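Local atomic coordinates of thermostable monoacylglycerol lipase (Bacillus, PDB entry 4LHE), a protein that catalyses the hydrolysis of monoacylglycerols to glycerol and free fatty acid, as a thermostable lipase of the alpha/beta hydrolase fold. Residues 222-227 against 231-236; 146-151 against 195-200; 202-207 against 216-221. All blocks are in the same frame, centred on the assembly; numbering follows the deposited sequence.

Contact 1: 222-227 against 231-236; sequences RNSYHV and DYDQPM. With SO4 (sulfate ion), chain D.
Asp233 reaches back from the start of helix 234-247 to hold Asn223 and Ser224. Asp233 CB lies 3.0 Å from Ser224 OG. The carboxylate then divides its work. OD2 takes two protein bonds. Asn223 N donates to the syn lone pair of Asp233 OD2 at 2.8 Å, with an N-H...O angle of 140°. Ser224 OG donates to the same Asp233 OD2 at 2.7 Å from above the carboxylate plane, 36° out of it. OD1, the other oxygen, takes a water that also accepts from Arg222 N. Ser224 OG is in turn an acceptor: Asp233 N points to it at 3.0 Å. This hydroxyl therefore ties both the backbone and the carboxylate of Asp233. With OG beside its own backbone N (chi1 -66°), Ser224 can make both bonds.

Asp231 grips the next residue. Asp231 OD2 accepts from Tyr225 N at 2.8 Å, on the anti side and out of the carboxylate plane. The same carboxylate binds the backbone N of Lys150 and Asn151. The Asn223 side chain crosses that of Tyr232 obliquely, its amide nearly parallel to the ring, with Asn223 ND2 3.5 Å from Tyr232 CB. Asn223 OD1 probably accepts from Lys150 NZ. Asn223 O is buried here without a polar partner.

The loop so fixed carries His226. His226 NE2 donates to sulfate O3 at 2.8 Å, the anion lying at the ring edge. Ser97 OG binds the same sulfate, and Asp196 accepts from His226 ND1. This geometry is consistent with the Ser-His-Asp catalytic triad of alpha/beta hydrolases, with the histidine on the loop after the last strand.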
ATOM      1  N   ARG A 222       5.290  -3.105 -17.346  1.00 40.87           N
ATOM      2  CA  ARG A 222       4.664  -3.217 -18.667  1.00 42.63           C
ATOM      3  C   ARG A 222       3.686  -4.374 -18.849  1.00 43.21           C
ATOM      4  O   ARG A 222       2.873  -4.353 -19.783  1.00 43.86           O
ATOM      5  CB  ARG A 222       5.742  -3.264 -19.755  1.00 44.83           C
ATOM      6  CG  ARG A 222       5.860  -1.970 -20.541  1.00 47.03           C
ATOM      7  CD  ARG A 222       7.220  -1.273 -20.422  1.00 46.69           C
ATOM      8  NE  ARG A 222       7.049   0.148 -20.734  1.00 49.28           N
ATOM      9  CZ  ARG A 222       8.029   1.007 -20.988  1.00 50.32           C
ATOM     10  NH1 ARG A 222       9.296   0.609 -20.978  1.00 50.55           N
ATOM     11  NH2 ARG A 222       7.732   2.273 -21.249  1.00 51.48           N
ATOM     12  N   ASN A 223       3.755  -5.373 -17.969  1.00 41.66           N
ATOM     13  CA  ASN A 223       2.902  -6.557 -18.105  1.00 42.16           C
ATOM     14  C   ASN A 223       1.956  -6.754 -16.912  1.00 40.90           C
ATOM     15  O   ASN A 223       1.610  -7.881 -16.572  1.00 40.82           O
ATOM     16  CB  ASN A 223       3.768  -7.810 -18.299  1.00 42.28           C
ATOM     17  CG  ASN A 223       3.021  -8.952 -18.996  1.00 44.55           C
ATOM     18  OD1 ASN A 223       1.950  -8.753 -19.586  1.00 44.51           O
ATOM     19  ND2 ASN A 223       3.590 -10.155 -18.924  1.00 43.43           N
ATOM     20  N   SER A 224       1.539  -5.663 -16.280  1.00 40.07           N
ATOM     21  CA  SER A 224       0.714  -5.768 -15.081  1.00 38.27           C
ATOM     22  C   SER A 224      -0.389  -4.746 -15.067  1.00 37.48           C
ATOM     23  O   SER A 224      -0.214  -3.628 -15.540  1.00 38.64           O
ATOM     24  CB  SER A 224       1.562  -5.556 -13.824  1.00 36.95           C
ATOM     25  OG  SER A 224       2.504  -6.589 -13.666  1.00 37.34           O
ATOM     26  N   TYR A 225      -1.518  -5.113 -14.480  1.00 37.01           N
ATOM     27  CA  TYR A 225      -2.543  -4.126 -14.192  1.00 37.11           C
ATOM     28  C   TYR A 225      -2.392  -3.709 -12.728  1.00 34.85           C
ATOM     29  O   TYR A 225      -1.392  -4.036 -12.076  1.00 33.78           O
ATOM     30  CB  TYR A 225      -3.945  -4.717 -14.319  1.00 37.84           C
ATOM     31  CG  TYR A 225      -4.313  -5.205 -15.702  1.00 39.73           C
ATOM     32  CD1 TYR A 225      -3.612  -4.785 -16.828  1.00 40.66           C
ATOM     33  CD2 TYR A 225      -5.373  -6.093 -15.875  1.00 40.73           C
ATOM     34  CE1 TYR A 225      -3.961  -5.248 -18.094  1.00 43.15           C
ATOM     35  CE2 TYR A 225      -5.726  -6.558 -17.127  1.00 42.04           C
ATOM     36  CZ  TYR A 225      -5.021  -6.130 -18.231  1.00 43.57           C
ATOM     37  OH  TYR A 225      -5.385  -6.601 -19.473  1.00 45.94           O
ATOM     38  N   HIS A 226      -3.389  -2.999 -12.219  1.00 34.24           N
ATOM     39  CA  HIS A 226      -3.303  -2.394 -10.889  1.00 32.91           C
ATOM     40  C   HIS A 226      -2.649  -3.201  -9.772  1.00 31.18           C
ATOM     41  O   HIS A 226      -1.769  -2.692  -9.069  1.00 30.54           O
ATOM     42  CB  HIS A 226      -4.683  -1.971 -10.414  1.00 32.18           C
ATOM     43  CG  HIS A 226      -4.665  -1.217  -9.122  1.00 30.68           C
ATOM     44  ND1 HIS A 226      -3.879  -0.101  -8.929  1.00 30.34           N
ATOM     45  CD2 HIS A 226      -5.342  -1.404  -7.963  1.00 29.96           C
ATOM     46  CE1 HIS A 226      -4.076   0.371  -7.710  1.00 28.75           C
ATOM     47  NE2 HIS A 226      -4.959  -0.402  -7.103  1.00 29.07           N
ATOM     48  N   VAL A 227      -3.107  -4.433  -9.586  1.00 31.25           N
ATOM     49  CA  VAL A 227      -2.635  -5.270  -8.474  1.00 31.37           C
ATOM     50  C   VAL A 227      -1.295  -5.900  -8.838  1.00 31.38           C
ATOM     51  O   VAL A 227      -1.176  -7.120  -8.930  1.00 32.24           O
ATOM     52  CB  VAL A 227      -3.631  -6.378  -8.152  1.00 31.48           C
ATOM     53  CG1 VAL A 227      -3.271  -7.063  -6.810  1.00 30.50           C
ATOM     54  CG2 VAL A 227      -5.028  -5.796  -8.073  1.00 31.19           C
ATOM     55  N   ASP A 231       0.752  -9.685  -9.895  1.00 34.12           N
ATOM     56  CA  ASP A 231       0.645  -9.820 -11.355  1.00 35.83           C
ATOM     57  C   ASP A 231       1.946 -10.325 -11.987  1.00 35.60           C
ATOM     58  O   ASP A 231       2.889 -10.705 -11.277  1.00 34.66           O
ATOM     59  CB  ASP A 231       0.232  -8.479 -11.976  1.00 35.97           C
ATOM     60  CG  ASP A 231      -0.795  -8.631 -13.083  1.00 37.00           C
ATOM     61  OD1 ASP A 231      -0.917  -9.741 -13.659  1.00 37.46           O
ATOM     62  OD2 ASP A 231      -1.512  -7.639 -13.359  1.00 37.73           O
ATOM     63  N   TYR A 232       2.009 -10.316 -13.316  1.00 36.28           N
ATOM     64  CA  TYR A 232       3.178 -10.858 -14.022  1.00 37.56           C
ATOM     65  C   TYR A 232       4.499 -10.138 -13.712  1.00 36.65           C
ATOM     66  O   TYR A 232       5.571 -10.737 -13.795  1.00 36.34           O
ATOM     67  CB  TYR A 232       2.935 -10.884 -15.541  1.00 38.94           C
ATOM     68  CG  TYR A 232       1.910 -11.900 -16.001  1.00 39.82           C
ATOM     69  CD1 TYR A 232       2.109 -13.266 -15.802  1.00 39.88           C
ATOM     70  CD2 TYR A 232       0.756 -11.495 -16.662  1.00 41.25           C
ATOM     71  CE1 TYR A 232       1.172 -14.193 -16.234  1.00 41.07           C
ATOM     72  CE2 TYR A 232      -0.182 -12.408 -17.085  1.00 41.65           C
ATOM     73  CZ  TYR A 232       0.032 -13.754 -16.875  1.00 42.16           C
ATOM     74  OH  TYR A 232      -0.910 -14.659 -17.317  1.00 43.68           O
ATOM     75  N   ASP A 233       4.432  -8.865 -13.346  1.00 36.04           N
ATOM     76  CA  ASP A 233       5.653  -8.142 -13.026  1.00 35.52           C
ATOM     77  C   ASP A 233       6.115  -8.339 -11.575  1.00 34.81           C
ATOM     78  O   ASP A 233       7.040  -7.664 -11.141  1.00 34.32           O
ATOM     79  CB  ASP A 233       5.527  -6.650 -13.361  1.00 36.39           C
ATOM     80  CG  ASP A 233       5.468  -6.390 -14.867  1.00 38.36           C
ATOM     81  OD1 ASP A 233       6.374  -6.861 -15.585  1.00 39.36           O
ATOM     82  OD2 ASP A 233       4.514  -5.722 -15.328  1.00 38.56           O
ATOM     83  N   GLN A 234       5.479  -9.258 -10.842  1.00 33.78           N
ATOM     84  CA  GLN A 234       5.901  -9.577  -9.461  1.00 32.90           C
ATOM     85  C   GLN A 234       7.417  -9.817  -9.270  1.00 31.87           C
ATOM     86  O   GLN A 234       8.027  -9.195  -8.410  1.00 31.33           O
ATOM     87  CB  GLN A 234       5.096 -10.756  -8.892  1.00 31.58           C
ATOM     88  CG  GLN A 234       5.425 -11.099  -7.448  1.00 30.43           C
ATOM     89  CD  GLN A 234       4.812 -12.411  -7.023  1.00 29.99           C
ATOM     90  OE1 GLN A 234       5.409 -13.475  -7.201  1.00 29.48           O
ATOM     91  NE2 GLN A 234       3.610 -12.350  -6.450  1.00 29.80           N
ATOM     92  N   PRO A 235       8.036 -10.702 -10.071  1.00 32.88           N
ATOM     93  CA  PRO A 235       9.473 -10.922  -9.841  1.00 31.91           C
ATOM     94  C   PRO A 235      10.321  -9.667 -10.098  1.00 33.17           C
ATOM     95  O   PRO A 235      11.314  -9.428  -9.395  1.00 32.50           O
ATOM     96  CB  PRO A 235       9.826 -12.019 -10.854  1.00 33.47           C
ATOM     97  CG  PRO A 235       8.506 -12.642 -11.242  1.00 33.29           C
ATOM     98  CD  PRO A 235       7.522 -11.534 -11.180  1.00 34.69           C
ATOM     99  N   MET A 236       9.929  -8.862 -11.082  1.00 33.88           N
ATOM    100  CA  MET A 236      10.615  -7.606 -11.351  1.00 34.48           C
ATOM    101  C   MET A 236      10.500  -6.626 -10.158  1.00 33.72           C
ATOM    102  O   MET A 236      11.485  -6.003  -9.747  1.00 33.36           O
ATOM    103  CB  MET A 236      10.077  -6.987 -12.647  1.00 36.24           C
ATOM    104  CG  MET A 236      10.576  -5.583 -12.901  1.00 38.03           C
ATOM    105  SD  MET A 236      10.136  -4.900 -14.512  1.00 40.90           S
ATOM    106  CE  MET A 236      11.226  -3.467 -14.520  1.00 38.93           C
TER
HETATM  107  S   SO4 D 302      -6.388  -0.938  -3.628  1.00 44.98           S
HETATM  108  O1  SO4 D 302      -7.576  -1.500  -2.990  1.00 45.35           O
HETATM  109  O2  SO4 D 302      -5.364  -1.991  -3.786  1.00 38.45           O
HETATM  110  O3  SO4 D 302      -6.749  -0.435  -4.954  1.00 47.54           O
HETATM  111  O4  SO4 D 302      -5.925   0.177  -2.797  1.00 36.16           O
HETATM  112  O   HOH W   1       7.809  -4.582 -16.953  1.00 44.63           O

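Contact 2: 146-151 against 195-200; sequences GSDLKN and EDHVVP
Asp148 OD2 is gripped by two backbone N-H groups. His197 N donates to Asp148 OD2 at 2.8 Å, nearly in line with the C-O bond, and His226 N is the second donor. The other oxygen meets the imidazole. His197 ND1 donates to Asp148 OD1 over a short 2.5 Å, with an N-H...O angle of 165°. This oxygen lies in the ring plane, at the ring edge. The carboxylate itself is turned 48° from that plane. Asp148 thus binds both the backbone and the ring of one residue. Its CG stands anti to the backbone N (chi1 -169°), which sets the carboxylate beside the N-H and ring of His197. Replacing Asp148 by an alanine would probably leave His197 ND1 and two backbone N-H groups without their acceptor, and the imidazole less firmly held in rotation.

The ring has further neighbours. Glu195 O sits 3.2 Å above the ring plane of His197, over its centre, and Tyr225 meets the ring edge-to-face. Apolar packing is slight: Val198 CG2 touches Asp148 CB at 3.9 Å.

Beside this pair, Asp196 OD1 accepts from Val198 N at 2.7 Å, which closes an Asx turn, and Val199 N adds the second bond of an Asx motif. Asp196 OD2 is left to accept from His226 ND1, as expected of the acid in a probable triad.

Asp148 is the centre of an inverse gamma turn in the loop between strands 141-143 and 161-163. It meets the loop that leads from strand 188-193 of the main sheet to helix 202-210.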
ATOM      1  N   GLY A 146     -14.342  -6.069  -9.115  1.00 60.00           N
ATOM      2  CA  GLY A 146     -13.474  -7.219  -9.315  1.00 59.04           C
ATOM      3  C   GLY A 146     -12.025  -6.772  -9.366  1.00 56.04           C
ATOM      4  O   GLY A 146     -11.747  -5.571  -9.336  1.00 56.37           O
ATOM      5  N   SER A 147     -11.096  -7.717  -9.448  1.00 54.28           N
ATOM      6  CA  SER A 147      -9.681  -7.360  -9.390  1.00 51.38           C
ATOM      7  C   SER A 147      -9.162  -6.884 -10.732  1.00 50.55           C
ATOM      8  O   SER A 147      -9.355  -7.557 -11.746  1.00 51.76           O
ATOM      9  CB  SER A 147      -8.838  -8.548  -8.928  1.00 49.14           C
ATOM     10  OG  SER A 147      -9.271  -9.027  -7.672  1.00 50.62           O
ATOM     11  N   ASP A 148      -8.495  -5.731 -10.743  1.00 48.93           N
ATOM     12  CA  ASP A 148      -7.739  -5.332 -11.924  1.00 48.16           C
ATOM     13  C   ASP A 148      -6.387  -6.014 -11.896  1.00 46.36           C
ATOM     14  O   ASP A 148      -5.377  -5.408 -11.509  1.00 44.79           O
ATOM     15  CB  ASP A 148      -7.551  -3.821 -11.996  1.00 47.79           C
ATOM     16  CG  ASP A 148      -7.011  -3.370 -13.341  1.00 47.66           C
ATOM     17  OD1 ASP A 148      -7.243  -4.084 -14.339  1.00 48.64           O
ATOM     18  OD2 ASP A 148      -6.367  -2.296 -13.409  1.00 46.35           O
ATOM     19  N   LEU A 149      -6.383  -7.276 -12.327  1.00 45.79           N
ATOM     20  CA  LEU A 149      -5.205  -8.147 -12.302  1.00 44.09           C
ATOM     21  C   LEU A 149      -5.155  -8.890 -13.622  1.00 45.20           C
ATOM     22  O   LEU A 149      -6.165  -9.448 -14.060  1.00 47.64           O
ATOM     23  CB  LEU A 149      -5.353  -9.169 -11.175  1.00 43.38           C
ATOM     24  CG  LEU A 149      -4.245  -9.388 -10.150  1.00 40.96           C
ATOM     25  CD1 LEU A 149      -4.702 -10.442  -9.125  1.00 41.28           C
ATOM     26  CD2 LEU A 149      -2.966  -9.809 -10.807  1.00 38.87           C
ATOM     27  N   LYS A 150      -3.998  -8.915 -14.268  1.00 43.28           N
ATOM     28  CA  LYS A 150      -3.921  -9.542 -15.580  1.00 44.13           C
ATOM     29  C   LYS A 150      -3.846 -11.069 -15.482  1.00 44.71           C
ATOM     30  O   LYS A 150      -4.693 -11.777 -16.040  1.00 46.45           O
ATOM     31  CB  LYS A 150      -2.733  -8.987 -16.366  1.00 43.73           C
ATOM     32  CG  LYS A 150      -2.809  -9.256 -17.848  1.00 44.81           C
ATOM     33  CD  LYS A 150      -1.429  -9.307 -18.452  1.00 43.29           C
ATOM     34  CE  LYS A 150      -1.175  -8.146 -19.393  1.00 44.21           C
ATOM     35  NZ  LYS A 150      -0.228  -8.563 -20.477  1.00 43.59           N
ATOM     36  N   ASN A 151      -2.824 -11.560 -14.781  1.00 42.40           N
ATOM     37  CA  ASN A 151      -2.642 -12.983 -14.500  1.00 41.61           C
ATOM     38  C   ASN A 151      -3.892 -13.589 -13.865  1.00 42.86           C
ATOM     39  O   ASN A 151      -4.287 -13.197 -12.774  1.00 42.51           O
ATOM     40  CB  ASN A 151      -1.436 -13.137 -13.568  1.00 39.31           C
ATOM     41  CG  ASN A 151      -1.015 -14.577 -13.360  1.00 38.70           C
ATOM     42  OD1 ASN A 151      -1.564 -15.509 -13.960  1.00 40.27           O
ATOM     43  ND2 ASN A 151      -0.024 -14.767 -12.492  1.00 37.04           N
ATOM     44  N   GLU A 195      -0.786  -0.106 -17.493  1.00 40.47           N
ATOM     45  CA  GLU A 195      -2.192  -0.429 -17.660  1.00 41.06           C
ATOM     46  C   GLU A 195      -2.957  -0.567 -16.339  1.00 39.44           C
ATOM     47  O   GLU A 195      -3.825  -1.431 -16.213  1.00 39.47           O
ATOM     48  CB  GLU A 195      -2.343  -1.687 -18.525  1.00 42.49           C
ATOM     49  CG  GLU A 195      -1.744  -1.546 -19.937  1.00 45.56           C
ATOM     50  CD  GLU A 195      -2.054  -2.737 -20.848  1.00 47.68           C
ATOM     51  OE1 GLU A 195      -3.245  -2.950 -21.174  1.00 49.75           O
ATOM     52  OE2 GLU A 195      -1.104  -3.457 -21.242  1.00 48.09           O
ATOM     53  N   ASP A 196      -2.633   0.279 -15.363  1.00 37.82           N
ATOM     54  CA  ASP A 196      -3.464   0.410 -14.171  1.00 36.74           C
ATOM     55  C   ASP A 196      -4.798   1.018 -14.604  1.00 38.23           C
ATOM     56  O   ASP A 196      -4.804   2.093 -15.207  1.00 39.48           O
ATOM     57  CB  ASP A 196      -2.787   1.334 -13.149  1.00 34.85           C
ATOM     58  CG  ASP A 196      -3.399   1.230 -11.756  1.00 33.99           C
ATOM     59  OD1 ASP A 196      -4.643   1.238 -11.647  1.00 34.06           O
ATOM     60  OD2 ASP A 196      -2.633   1.139 -10.758  1.00 32.13           O
ATOM     61  N   HIS A 197      -5.909   0.326 -14.309  1.00 37.65           N
ATOM     62  CA  HIS A 197      -7.262   0.806 -14.620  1.00 38.72           C
ATOM     63  C   HIS A 197      -7.994   1.288 -13.365  1.00 38.24           C
ATOM     64  O   HIS A 197      -9.209   1.508 -13.401  1.00 39.59           O
ATOM     65  CB  HIS A 197      -8.119  -0.289 -15.282  1.00 40.27           C
ATOM     66  CG  HIS A 197      -7.423  -1.055 -16.371  1.00 41.08           C
ATOM     67  ND1 HIS A 197      -7.053  -2.381 -16.226  1.00 40.29           N
ATOM     68  CD2 HIS A 197      -7.057  -0.696 -17.622  1.00 43.81           C
ATOM     69  CE1 HIS A 197      -6.472  -2.795 -17.340  1.00 41.99           C
ATOM     70  NE2 HIS A 197      -6.460  -1.795 -18.204  1.00 44.71           N
ATOM     71  N   VAL A 198      -7.260   1.437 -12.260  1.00 36.06           N
ATOM     72  CA  VAL A 198      -7.839   1.888 -10.992  1.00 35.31           C
ATOM     73  C   VAL A 198      -7.253   3.223 -10.555  1.00 34.70           C
ATOM     74  O   VAL A 198      -7.989   4.177 -10.297  1.00 35.69           O
ATOM     75  CB  VAL A 198      -7.625   0.859  -9.862  1.00 33.31           C
ATOM     76  CG1 VAL A 198      -8.188   1.381  -8.550  1.00 32.32           C
ATOM     77  CG2 VAL A 198      -8.267  -0.465 -10.227  1.00 33.78           C
ATOM     78  N   VAL A 199      -5.924   3.274 -10.469  1.00 33.66           N
ATOM     79  CA  VAL A 199      -5.193   4.487 -10.103  1.00 32.70           C
ATOM     80  C   VAL A 199      -4.476   4.982 -11.353  1.00 34.01           C
ATOM     81  O   VAL A 199      -3.742   4.227 -11.982  1.00 33.70           O
ATOM     82  CB  VAL A 199      -4.164   4.211  -8.971  1.00 31.44           C
ATOM     83  CG1 VAL A 199      -3.299   5.434  -8.712  1.00 31.50           C
ATOM     84  CG2 VAL A 199      -4.881   3.806  -7.689  1.00 30.14           C
ATOM     85  N   PRO A 200      -4.732   6.238 -11.753  1.00 35.71           N
ATOM     86  CA  PRO A 200      -4.163   6.777 -13.000  1.00 36.93           C
ATOM     87  C   PRO A 200      -2.647   6.840 -12.895  1.00 36.14           C
ATOM     88  O   PRO A 200      -2.147   7.297 -11.861  1.00 34.82           O
ATOM     89  CB  PRO A 200      -4.735   8.200 -13.061  1.00 39.02           C
ATOM     90  CG  PRO A 200      -5.983   8.165 -12.169  1.00 39.23           C
ATOM     91  CD  PRO A 200      -5.617   7.204 -11.072  1.00 36.44           C
TER

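Contact 3: 202-207 against 216-221; sequences GNADII and KEIVRL
Ile218 packs against Ala204 and Asp205 inside a beta-alpha-beta crossover of the alpha/beta hydrolase fold. Strand 188-193 leads to helix 202-210, which returns to the parallel edge strand 216-221. One methyl does the touching. Ile218 CD1 lies 3.9 Å from Ala204 CB, the one contact between apolar side chains here. Ile218 CD1 also lies 3.7 Å from Ala204 O. The Asp205 side chain crosses that of Ile218 at about a right angle and brings OD1 to 3.7 Å from Ile218 CD1. No hydrogen bond joins the two segments. With CD1 anti to CA about the CB-CG1 bond (chi2 -172°), the terminal methyl of Ile218 extends to the helix.

Further out, Ile218 leans on Val192 of the neighbouring strand, and Ile207 packs on Ile190. Backbone bonds from Glu217, Val219 and Leu221 hold the strand to 188-193. Asn203 ties the helix to a loop: its OD1 accepts from the backbone N of Val123 and Asp124. On the other face of the sheet, Val219 and Leu221 meet helix 234-247. Lys216 NZ bonds Phe208 O, later in the helix, and makes a cation-pi contact with the Phe208 ring. Arg220 NH1 is salt-bridged to Asp194, while Arg220 NH2 stays 5.4 Å from Asp205 OD2.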
ATOM      1  N   GLY A 202      -0.543   8.755 -13.891  1.00 38.27           N
ATOM      2  CA  GLY A 202      -0.042  10.095 -13.668  1.00 38.65           C
ATOM      3  C   GLY A 202       0.243  10.382 -12.200  1.00 37.82           C
ATOM      4  O   GLY A 202       0.943  11.349 -11.893  1.00 38.20           O
ATOM      5  N   ASN A 203      -0.304   9.563 -11.297  1.00 35.41           N
ATOM      6  CA  ASN A 203      -0.046   9.724  -9.863  1.00 34.66           C
ATOM      7  C   ASN A 203       1.452   9.576  -9.581  1.00 34.00           C
ATOM      8  O   ASN A 203       1.999  10.224  -8.690  1.00 34.91           O
ATOM      9  CB  ASN A 203      -0.887   8.732  -9.028  1.00 33.52           C
ATOM     10  CG  ASN A 203      -2.258   9.293  -8.629  1.00 34.00           C
ATOM     11  OD1 ASN A 203      -2.613   9.330  -7.448  1.00 33.46           O
ATOM     12  ND2 ASN A 203      -3.033   9.724  -9.620  1.00 36.18           N
ATOM     13  N   ALA A 204       2.115   8.742 -10.373  1.00 35.22           N
ATOM     14  CA  ALA A 204       3.556   8.555 -10.274  1.00 35.82           C
ATOM     15  C   ALA A 204       4.289   9.885 -10.430  1.00 36.80           C
ATOM     16  O   ALA A 204       5.197  10.212  -9.651  1.00 36.90           O
ATOM     17  CB  ALA A 204       4.017   7.577 -11.327  1.00 36.04           C
ATOM     18  N   ASP A 205       3.882  10.652 -11.437  1.00 38.23           N
ATOM     19  CA  ASP A 205       4.497  11.949 -11.722  1.00 39.21           C
ATOM     20  C   ASP A 205       4.254  12.973 -10.616  1.00 38.70           C
ATOM     21  O   ASP A 205       5.157  13.727 -10.256  1.00 39.66           O
ATOM     22  CB  ASP A 205       4.007  12.469 -13.074  1.00 41.14           C
ATOM     23  CG  ASP A 205       4.414  11.566 -14.214  1.00 42.31           C
ATOM     24  OD1 ASP A 205       5.605  11.223 -14.282  1.00 42.91           O
ATOM     25  OD2 ASP A 205       3.551  11.182 -15.036  1.00 43.44           O
ATOM     26  N   ILE A 206       3.044  12.981 -10.062  1.00 37.37           N
ATOM     27  CA  ILE A 206       2.700  13.872  -8.952  1.00 37.03           C
ATOM     28  C   ILE A 206       3.513  13.554  -7.700  1.00 36.90           C
ATOM     29  O   ILE A 206       3.966  14.459  -6.981  1.00 36.57           O
ATOM     30  CB  ILE A 206       1.195  13.769  -8.622  1.00 37.10           C
ATOM     31  CG1 ILE A 206       0.367  14.172  -9.852  1.00 39.24           C
ATOM     32  CG2 ILE A 206       0.850  14.613  -7.405  1.00 36.61           C
ATOM     33  CD1 ILE A 206      -1.062  13.604  -9.884  1.00 39.53           C
ATOM     34  N   ILE A 207       3.687  12.260  -7.434  1.00 34.99           N
ATOM     35  CA  ILE A 207       4.529  11.824  -6.330  1.00 35.02           C
ATOM     36  C   ILE A 207       5.966  12.264  -6.614  1.00 35.63           C
ATOM     37  O   ILE A 207       6.606  12.906  -5.776  1.00 35.89           O
ATOM     38  CB  ILE A 207       4.433  10.285  -6.143  1.00 33.65           C
ATOM     39  CG1 ILE A 207       3.036   9.912  -5.632  1.00 32.15           C
ATOM     40  CG2 ILE A 207       5.522   9.781  -5.188  1.00 33.21           C
ATOM     41  CD1 ILE A 207       2.710   8.422  -5.709  1.00 30.64           C
ATOM     42  N   LYS A 216      15.436   9.767  -6.495  1.00 39.21           N
ATOM     43  CA  LYS A 216      14.076   9.328  -6.824  1.00 38.18           C
ATOM     44  C   LYS A 216      14.023   8.808  -8.264  1.00 39.52           C
ATOM     45  O   LYS A 216      14.690   9.350  -9.145  1.00 40.46           O
ATOM     46  CB  LYS A 216      13.102  10.491  -6.647  1.00 39.14           C
ATOM     47  CG  LYS A 216      13.570  11.785  -7.319  1.00 40.08           C
ATOM     48  CD  LYS A 216      12.605  12.918  -7.021  1.00 40.17           C
ATOM     49  CE  LYS A 216      12.859  14.117  -7.927  1.00 41.21           C
ATOM     50  NZ  LYS A 216      11.957  15.236  -7.562  1.00 41.68           N
ATOM     51  N   GLU A 217      13.234   7.766  -8.509  1.00 38.94           N
ATOM     52  CA  GLU A 217      13.127   7.198  -9.854  1.00 39.55           C
ATOM     53  C   GLU A 217      11.737   6.605 -10.127  1.00 38.85           C
ATOM     54  O   GLU A 217      11.074   6.104  -9.210  1.00 36.73           O
ATOM     55  CB  GLU A 217      14.197   6.119 -10.035  1.00 39.35           C
ATOM     56  CG  GLU A 217      14.191   5.409 -11.376  1.00 41.01           C
ATOM     57  CD  GLU A 217      15.099   4.183 -11.402  1.00 41.78           C
ATOM     58  OE1 GLU A 217      15.089   3.474 -12.434  1.00 42.76           O
ATOM     59  OE2 GLU A 217      15.808   3.924 -10.395  1.00 40.77           O
ATOM     60  N   ILE A 218      11.293   6.657 -11.383  1.00 39.52           N
ATOM     61  CA  ILE A 218      10.054   5.981 -11.760  1.00 38.54           C
ATOM     62  C   ILE A 218      10.335   4.737 -12.585  1.00 39.58           C
ATOM     63  O   ILE A 218      11.065   4.782 -13.590  1.00 41.08           O
ATOM     64  CB  ILE A 218       9.083   6.902 -12.506  1.00 39.18           C
ATOM     65  CG1 ILE A 218       8.636   8.039 -11.592  1.00 38.13           C
ATOM     66  CG2 ILE A 218       7.865   6.114 -12.987  1.00 38.80           C
ATOM     67  CD1 ILE A 218       7.530   8.911 -12.166  1.00 39.75           C
ATOM     68  N   VAL A 219       9.769   3.613 -12.150  1.00 37.74           N
ATOM     69  CA  VAL A 219       9.921   2.361 -12.877  1.00 38.37           C
ATOM     70  C   VAL A 219       8.575   1.899 -13.434  1.00 38.59           C
ATOM     71  O   VAL A 219       7.599   1.699 -12.685  1.00 36.46           O
ATOM     72  CB  VAL A 219      10.605   1.281 -11.997  1.00 38.20           C
ATOM     73  CG1 VAL A 219      10.643  -0.064 -12.697  1.00 38.34           C
ATOM     74  CG2 VAL A 219      12.016   1.727 -11.645  1.00 38.50           C
ATOM     75  N   ARG A 220       8.525   1.758 -14.755  1.00 40.07           N
ATOM     76  CA  ARG A 220       7.307   1.342 -15.454  1.00 40.40           C
ATOM     77  C   ARG A 220       7.160  -0.182 -15.507  1.00 40.00           C
ATOM     78  O   ARG A 220       8.118  -0.905 -15.806  1.00 41.17           O
ATOM     79  CB  ARG A 220       7.264   1.933 -16.870  1.00 42.67           C
ATOM     80  CG  ARG A 220       7.255   3.464 -16.902  1.00 42.91           C
ATOM     81  CD  ARG A 220       6.283   3.982 -17.957  1.00 45.44           C
ATOM     82  NE  ARG A 220       5.464   5.086 -17.447  1.00 46.39           N
ATOM     83  CZ  ARG A 220       4.207   4.970 -17.000  1.00 45.11           C
ATOM     84  NH1 ARG A 220       3.590   3.790 -16.998  1.00 43.34           N
ATOM     85  NH2 ARG A 220       3.559   6.049 -16.555  1.00 43.55           N
ATOM     86  N   LEU A 221       5.961  -0.654 -15.172  1.00 38.91           N
ATOM     87  CA  LEU A 221       5.640  -2.069 -15.185  1.00 38.27           C
ATOM     88  C   LEU A 221       4.762  -2.335 -16.398  1.00 39.93           C
ATOM     89  O   LEU A 221       3.618  -1.866 -16.465  1.00 39.44           O
ATOM     90  CB  LEU A 221       4.911  -2.461 -13.897  1.00 36.86           C
ATOM     91  CG  LEU A 221       5.694  -2.227 -12.598  1.00 35.87           C
ATOM     92  CD1 LEU A 221       4.861  -2.560 -11.349  1.00 34.18           C
ATOM     93  CD2 LEU A 221       6.999  -3.042 -12.612  1.00 35.70           C
TER

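Contacts 1 and 2 are polar, and their loops touch directly. In each, aspartates accept backbone N-H groups of loops. Contacts 1 and 3 are partly buried; contact 2 is a surface contact. Contact 1 holds the histidine and contact 2 the acid of the likely triad. Contact 3 is different: a small contact made by one methyl, between a helix and the edge strand, with no bond across it. It shares its sequence neighbourhood with both others. Strand 216-221 runs into the loop of contact 1, and helix 202-210 follows the loop of contact 2. Met236 of contact 1 packs on Val219 and Leu221 of that strand.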